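Local atomic coordinates of ABC transporter, substrate binding protein (Polyamine) (Agrobacterium tumefaciens, PDB entry 4EUO), a protein that binds gamma-aminobutyric acid and probably serves as the periplasmic solute-binding component of an ABC transporter. Residues 187-192 and 202-207; 28-33 and 237-242. All coordinates share one frame; numbering follows the deposited sequence.

Contact 1 of 2, residues 187-192 and 202-207; sequences QLIASA and GRMTAL. With ABU (gamma-amino-butanoic acid), chain E.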
loop_
_atom_site.group_PDB
_atom_site.type_symbol
_atom_site.label_atom_id
_atom_site.label_comp_id
_atom_site.label_asym_id
_atom_site.label_seq_id
_atom_site.Cartn_x
_atom_site.Cartn_y
_atom_site.Cartn_z
ATOM N N GLN A 187 15.250 0.325 4.983
ATOM C CA GLN A 187 16.451 0.507 5.826
ATOM C C GLN A 187 16.501 -0.562 6.907
ATOM O O GLN A 187 17.571 -1.121 7.138
ATOM C CB GLN A 187 16.376 1.901 6.473
ATOM C CG GLN A 187 17.550 2.246 7.425
ATOM C CD GLN A 187 17.211 1.820 8.870
ATOM O OE1 GLN A 187 17.927 1.033 9.496
ATOM N NE2 GLN A 187 16.082 2.273 9.427
ATOM N N LEU A 188 15.387 -0.810 7.599
ATOM C CA LEU A 188 15.376 -1.775 8.675
ATOM C C LEU A 188 15.751 -3.166 8.212
ATOM O O LEU A 188 16.565 -3.829 8.879
ATOM C CB LEU A 188 14.021 -1.777 9.381
ATOM C CG LEU A 188 13.749 -0.544 10.222
ATOM C CD1 LEU A 188 12.300 -0.489 10.658
ATOM C CD2 LEU A 188 14.687 -0.469 11.437
ATOM N N ILE A 189 15.206 -3.623 7.071
ATOM C CA ILE A 189 15.532 -4.931 6.539
ATOM C C ILE A 189 16.997 -4.932 6.070
ATOM O O ILE A 189 17.772 -5.813 6.483
ATOM C CB ILE A 189 14.574 -5.317 5.366
ATOM C CG1 ILE A 189 13.083 -5.391 5.802
ATOM C CG2 ILE A 189 15.069 -6.596 4.683
ATOM C CD1 ILE A 189 12.775 -6.543 6.781
ATOM N N ALA A 190 17.378 -3.980 5.194
ATOM C CA ALA A 190 18.713 -4.000 4.604
ATOM C C ALA A 190 19.842 -3.874 5.636
ATOM O O ALA A 190 20.891 -4.508 5.449
ATOM C CB ALA A 190 18.841 -2.917 3.529
ATOM N N SER A 191 19.619 -3.142 6.701
ATOM C CA SER A 191 20.639 -2.921 7.741
ATOM C C SER A 191 20.694 -4.081 8.733
ATOM O O SER A 191 21.593 -4.112 9.588
ATOM C CB SER A 191 20.298 -1.674 8.536
ATOM O OG SER A 191 19.133 -1.845 9.319
ATOM N N ALA A 192 19.685 -4.973 8.697
ATOM C CA ALA A 192 19.496 -6.047 9.662
ATOM C C ALA A 192 19.219 -5.486 11.057
ATOM O O ALA A 192 19.256 -6.230 12.035
ATOM C CB ALA A 192 20.669 -7.016 9.676
ATOM N N GLY A 202 6.596 -4.480 -3.054
ATOM C CA GLY A 202 7.373 -3.729 -4.019
ATOM C C GLY A 202 8.602 -3.097 -3.399
ATOM O O GLY A 202 9.596 -2.861 -4.100
ATOM N N ARG A 203 8.603 -2.867 -2.082
ATOM C CA ARG A 203 9.798 -2.314 -1.439
ATOM C C ARG A 203 10.925 -3.345 -1.434
ATOM O O ARG A 203 12.099 -2.957 -1.496
ATOM C CB ARG A 203 9.467 -1.866 -0.031
ATOM C CG ARG A 203 8.497 -0.692 -0.003
ATOM C CD ARG A 203 9.199 0.607 -0.406
ATOM N NE ARG A 203 8.218 1.673 -0.634
ATOM C CZ ARG A 203 8.529 2.962 -0.713
ATOM N NH1 ARG A 203 9.781 3.359 -0.531
ATOM N NH2 ARG A 203 7.579 3.873 -0.890
ATOM N N MET A 204 10.579 -4.643 -1.410
ATOM C CA MET A 204 11.585 -5.706 -1.497
ATOM C C MET A 204 12.064 -5.830 -2.947
ATOM O O MET A 204 13.277 -5.958 -3.167
ATOM C CB MET A 204 11.010 -7.031 -0.997
ATOM C CG MET A 204 10.578 -7.002 0.469
ATOM S SD MET A 204 11.887 -6.546 1.643
ATOM C CE MET A 204 11.564 -4.738 1.893
ATOM N N THR A 205 11.158 -5.711 -3.932
ATOM C CA THR A 205 11.558 -5.692 -5.340
ATOM C C THR A 205 12.562 -4.553 -5.545
ATOM O O THR A 205 13.599 -4.755 -6.203
ATOM C CB THR A 205 10.340 -5.455 -6.226
ATOM O OG1 THR A 205 9.485 -6.590 -6.066
ATOM C CG2 THR A 205 10.705 -5.292 -7.698
ATOM N N ALA A 206 12.296 -3.359 -4.986
ATOM C CA ALA A 206 13.220 -2.225 -5.181
ATOM C C ALA A 206 14.558 -2.457 -4.548
ATOM O O ALA A 206 15.585 -2.095 -5.147
ATOM C CB ALA A 206 12.586 -0.962 -4.665
ATOM N N LEU A 207 14.599 -3.060 -3.361
ATOM C CA LEU A 207 15.876 -3.371 -2.731
ATOM C C LEU A 207 16.676 -4.301 -3.633
ATOM O O LEU A 207 17.861 -4.045 -3.879
ATOM C CB LEU A 207 15.688 -4.043 -1.378
ATOM C CG LEU A 207 15.484 -3.114 -0.197
ATOM C CD1 LEU A 207 15.169 -3.908 1.063
ATOM C CD2 LEU A 207 16.716 -2.192 0.050
HETATM N N ABU E . 0.162 1.858 0.645
HETATM C CD ABU E . 1.159 1.069 -0.090
HETATM C CB ABU E . 2.391 1.881 -0.405
HETATM C CG ABU E . 3.354 1.043 -1.174
HETATM C C ABU E . 4.701 1.677 -1.450
HETATM O O ABU E . 5.700 0.870 -1.797
HETATM O OXT ABU E . 4.949 2.948 -1.243
#
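NH2 of Arg-203 is shared between ligand and protein: it donates to OXT of gamma-amino-butanoic acid (ABU) at 2.8 Å along a nearly straight N-H...O path of 174°, and also to the backbone O of Gly-9, so its position is set from the protein side as well. NE of the same side chain reaches the other oxygen, ABU O, at 2.9 Å with more bend (153°). Together the two hydrogen bonds to the ligand hold the carboxylate in a bidentate grip: its carbon lies in the guanidinium plane, at the NE/NH2 edge, which restricts rotation of both groups. The arginine chain bends at chi2 (-74°), bringing CG and CD alongside ABU O. Thr-12, Asp-226 and Tyr-262 add further hydrogen bonds to the ligand. Arg-203 thus serves as the carboxylate-holding residue in the GABA pocket of this class D periplasmic binding protein.

Behind the pocket, the helix carrying Arg-203 leans on segment 187-192 by plain apolar packing. The terminal methyl CE of Met-204 meets CG1 of Ile-189 at 4.2 Å, the thioether chain folding back to bring it across. One turn further on, CD2 of Leu-207 rests against CB of Ala-190 at 4.1 Å. With 143 Å² buried in all, the packing is modest.

The two helices are consecutive, 182-190 and 201-209, joined through strand 196-200. Gln-186 NE2 bonds to the carbonyl of Arg-203, Ile-189 also packs on Thr-133 of strand 132-135, and helix 10-28 touches Arg-203 and Ala-206 through Thr-11.

Contact 2 of 2, residues 28-33 and 237-242; sequences TGINVL and KDAAMK
An ST turn at the C-terminal end of helix 10-28, just ahead of strand 32-35, supplies one side of this surface contact; the first turns of helix 237-247 supply the other. Thr-28 OG1 accepts from the backbone N of Ile-30 at 3.2 Å, with an N-H...O angle of 150°, while also being hydrogen-bonded to the carbonyl O of Phe-24 in the preceding helical turn. The hydroxyl is taken up in this way, and the methyl CG2 serves the partner helix. Between Thr-28 and Ile-30 the chain leaves the helix at Gly-29 with positive phi, a conformation that glycine adopts readily.

Across the interface, CD1 at the far end of the isoleucine side chain comes to 3.9 Å from CB of Ala-239. Ile-30 has CG1 beside its backbone N and CG2 beside its carbonyl carbon (chi1 -59°), and the outer chi2 bond is extended at 155°, so that the CG1 branch carries the terminal methyl out to the alanine. One turn along helix 237-247 from Ala-239, CD of Lys-242 meets CG2 of Thr-28 at 4.3 Å. Leu-3 of strand 3-6 touches both Ile-30 and Ala-239, and Phe-24 of helix 10-28 touches Ile-30 and Lys-242, so the small interface continues into neighbouring apolar groups.

Methyl and methylene carbons make both meetings, over only 124 Å² of buried surface. The contact therefore depends on shape and dispersion, with the threonine hydroxyl engaged by the carbonyl of Phe-24 and the backbone N of Ile-30, and the lysine contributing its hydrocarbon chain.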
loop_
_atom_site.group_PDB
_atom_site.type_symbol
_atom_site.label_atom_id
_atom_site.label_comp_id
_atom_site.label_asym_id
_atom_site.label_seq_id
_atom_site.Cartn_x
_atom_site.Cartn_y
_atom_site.Cartn_z
ATOM N N THR A 28 -1.117 16.424 -22.232
ATOM C CA THR A 28 -1.798 17.664 -21.823
ATOM C C THR A 28 -0.979 18.959 -21.841
ATOM O O THR A 28 -1.560 20.045 -21.751
ATOM C CB THR A 28 -2.392 17.478 -20.402
ATOM O OG1 THR A 28 -1.322 17.413 -19.445
ATOM C CG2 THR A 28 -3.272 16.259 -20.277
ATOM N N GLY A 29 0.345 18.853 -21.866
ATOM C CA GLY A 29 1.223 20.009 -21.763
ATOM C C GLY A 29 1.339 20.517 -20.335
ATOM O O GLY A 29 1.897 21.592 -20.103
ATOM N N ILE A 30 0.830 19.729 -19.350
ATOM C CA ILE A 30 0.875 20.078 -17.927
ATOM C C ILE A 30 2.037 19.343 -17.255
ATOM O O ILE A 30 2.142 18.125 -17.394
ATOM C CB ILE A 30 -0.494 19.808 -17.226
ATOM C CG1 ILE A 30 -1.627 20.626 -17.895
ATOM C CG2 ILE A 30 -0.422 20.095 -15.705
ATOM C CD1 ILE A 30 -3.058 20.063 -17.746
ATOM N N ASN A 31 2.902 20.088 -16.545
ATOM C CA ASN A 31 4.056 19.570 -15.820
ATOM C C ASN A 31 3.583 18.980 -14.484
ATOM O O ASN A 31 2.757 19.584 -13.792
ATOM C CB ASN A 31 5.083 20.686 -15.599
ATOM C CG ASN A 31 6.300 20.371 -14.756
ATOM O OD1 ASN A 31 6.733 21.190 -13.939
ATOM N ND2 ASN A 31 6.934 19.224 -14.978
ATOM N N VAL A 32 4.104 17.790 -14.139
ATOM C CA VAL A 32 3.781 17.110 -12.886
ATOM C C VAL A 32 4.903 17.334 -11.905
ATOM O O VAL A 32 6.070 17.044 -12.208
ATOM C CB VAL A 32 3.524 15.595 -13.086
ATOM C CG1 VAL A 32 3.250 14.897 -11.738
ATOM C CG2 VAL A 32 2.376 15.360 -14.052
ATOM N N LEU A 33 4.553 17.778 -10.690
ATOM C CA LEU A 33 5.509 17.949 -9.618
ATOM C C LEU A 33 5.255 16.880 -8.543
ATOM O O LEU A 33 4.105 16.495 -8.339
ATOM C CB LEU A 33 5.380 19.346 -8.999
ATOM C CG LEU A 33 5.604 20.526 -9.958
ATOM C CD1 LEU A 33 5.397 21.837 -9.233
ATOM C CD2 LEU A 33 6.992 20.483 -10.598
ATOM N N LYS A 237 -8.611 20.905 -10.602
ATOM C CA LYS A 237 -9.592 19.807 -10.637
ATOM C C LYS A 237 -9.650 19.088 -11.972
ATOM O O LYS A 237 -9.493 17.867 -12.007
ATOM C CB LYS A 237 -10.980 20.238 -10.178
ATOM C CG LYS A 237 -11.942 19.088 -9.913
ATOM C CD LYS A 237 -13.229 19.584 -9.329
ATOM C CE LYS A 237 -14.272 18.498 -9.310
ATOM N NZ LYS A 237 -15.564 18.998 -8.772
ATOM N N ASP A 238 -9.834 19.830 -13.081
ATOM C CA ASP A 238 -9.905 19.169 -14.386
ATOM C C ASP A 238 -8.615 18.432 -14.723
ATOM O O ASP A 238 -8.670 17.294 -15.194
ATOM C CB ASP A 238 -10.286 20.183 -15.501
ATOM C CG ASP A 238 -11.683 20.754 -15.350
ATOM O OD1 ASP A 238 -12.510 20.131 -14.647
ATOM O OD2 ASP A 238 -11.961 21.814 -15.958
ATOM N N ALA A 239 -7.463 19.039 -14.432
ATOM C CA ALA A 239 -6.159 18.445 -14.694
ATOM C C ALA A 239 -5.974 17.178 -13.833
ATOM O O ALA A 239 -5.425 16.190 -14.323
ATOM C CB ALA A 239 -5.045 19.441 -14.406
ATOM N N ALA A 240 -6.491 17.200 -12.585
ATOM C CA ALA A 240 -6.389 16.048 -11.672
ATOM C C ALA A 240 -7.157 14.861 -12.236
ATOM O O ALA A 240 -6.644 13.724 -12.219
ATOM C CB ALA A 240 -6.927 16.431 -10.306
ATOM N N MET A 241 -8.364 15.114 -12.776
ATOM C CA MET A 241 -9.155 14.044 -13.367
ATOM C C MET A 241 -8.469 13.464 -14.588
ATOM O O MET A 241 -8.454 12.235 -14.755
ATOM C CB MET A 241 -10.579 14.524 -13.722
ATOM C CG MET A 241 -11.340 15.119 -12.579
ATOM S SD MET A 241 -11.502 13.966 -11.177
ATOM C CE MET A 241 -11.945 15.149 -9.882
ATOM N N LYS A 242 -7.840 14.316 -15.419
ATOM C CA LYS A 242 -7.090 13.843 -16.575
ATOM C C LYS A 242 -5.882 13.023 -16.156
ATOM O O LYS A 242 -5.518 12.034 -16.817
ATOM C CB LYS A 242 -6.661 15.021 -17.477
ATOM C CG LYS A 242 -7.827 15.672 -18.216
ATOM C CD LYS A 242 -7.339 16.883 -19.000
ATOM C CE LYS A 242 -8.482 17.618 -19.655
ATOM N NZ LYS A 242 -8.016 18.875 -20.292
#

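From the N terminus, the chain runs through strand 3-6 and helix 10-28 into segment 28-33, the first half of contact 2. Some 200 residues follow before helix 237-247 returns to complete it. Contact 1 is nested within this long loop: segments 187-192 and 202-207 close a short connection of nine residues that includes strand 196-200. The contacts do not touch, their nearest atoms being about 15 Å apart and their centres 32 Å. Contact 1 joins successive helices beside the ligand pocket, whereas contact 2 ties the region between helix 10-28 and strand 32-35 to a helix much later in sequence, at the protein surface.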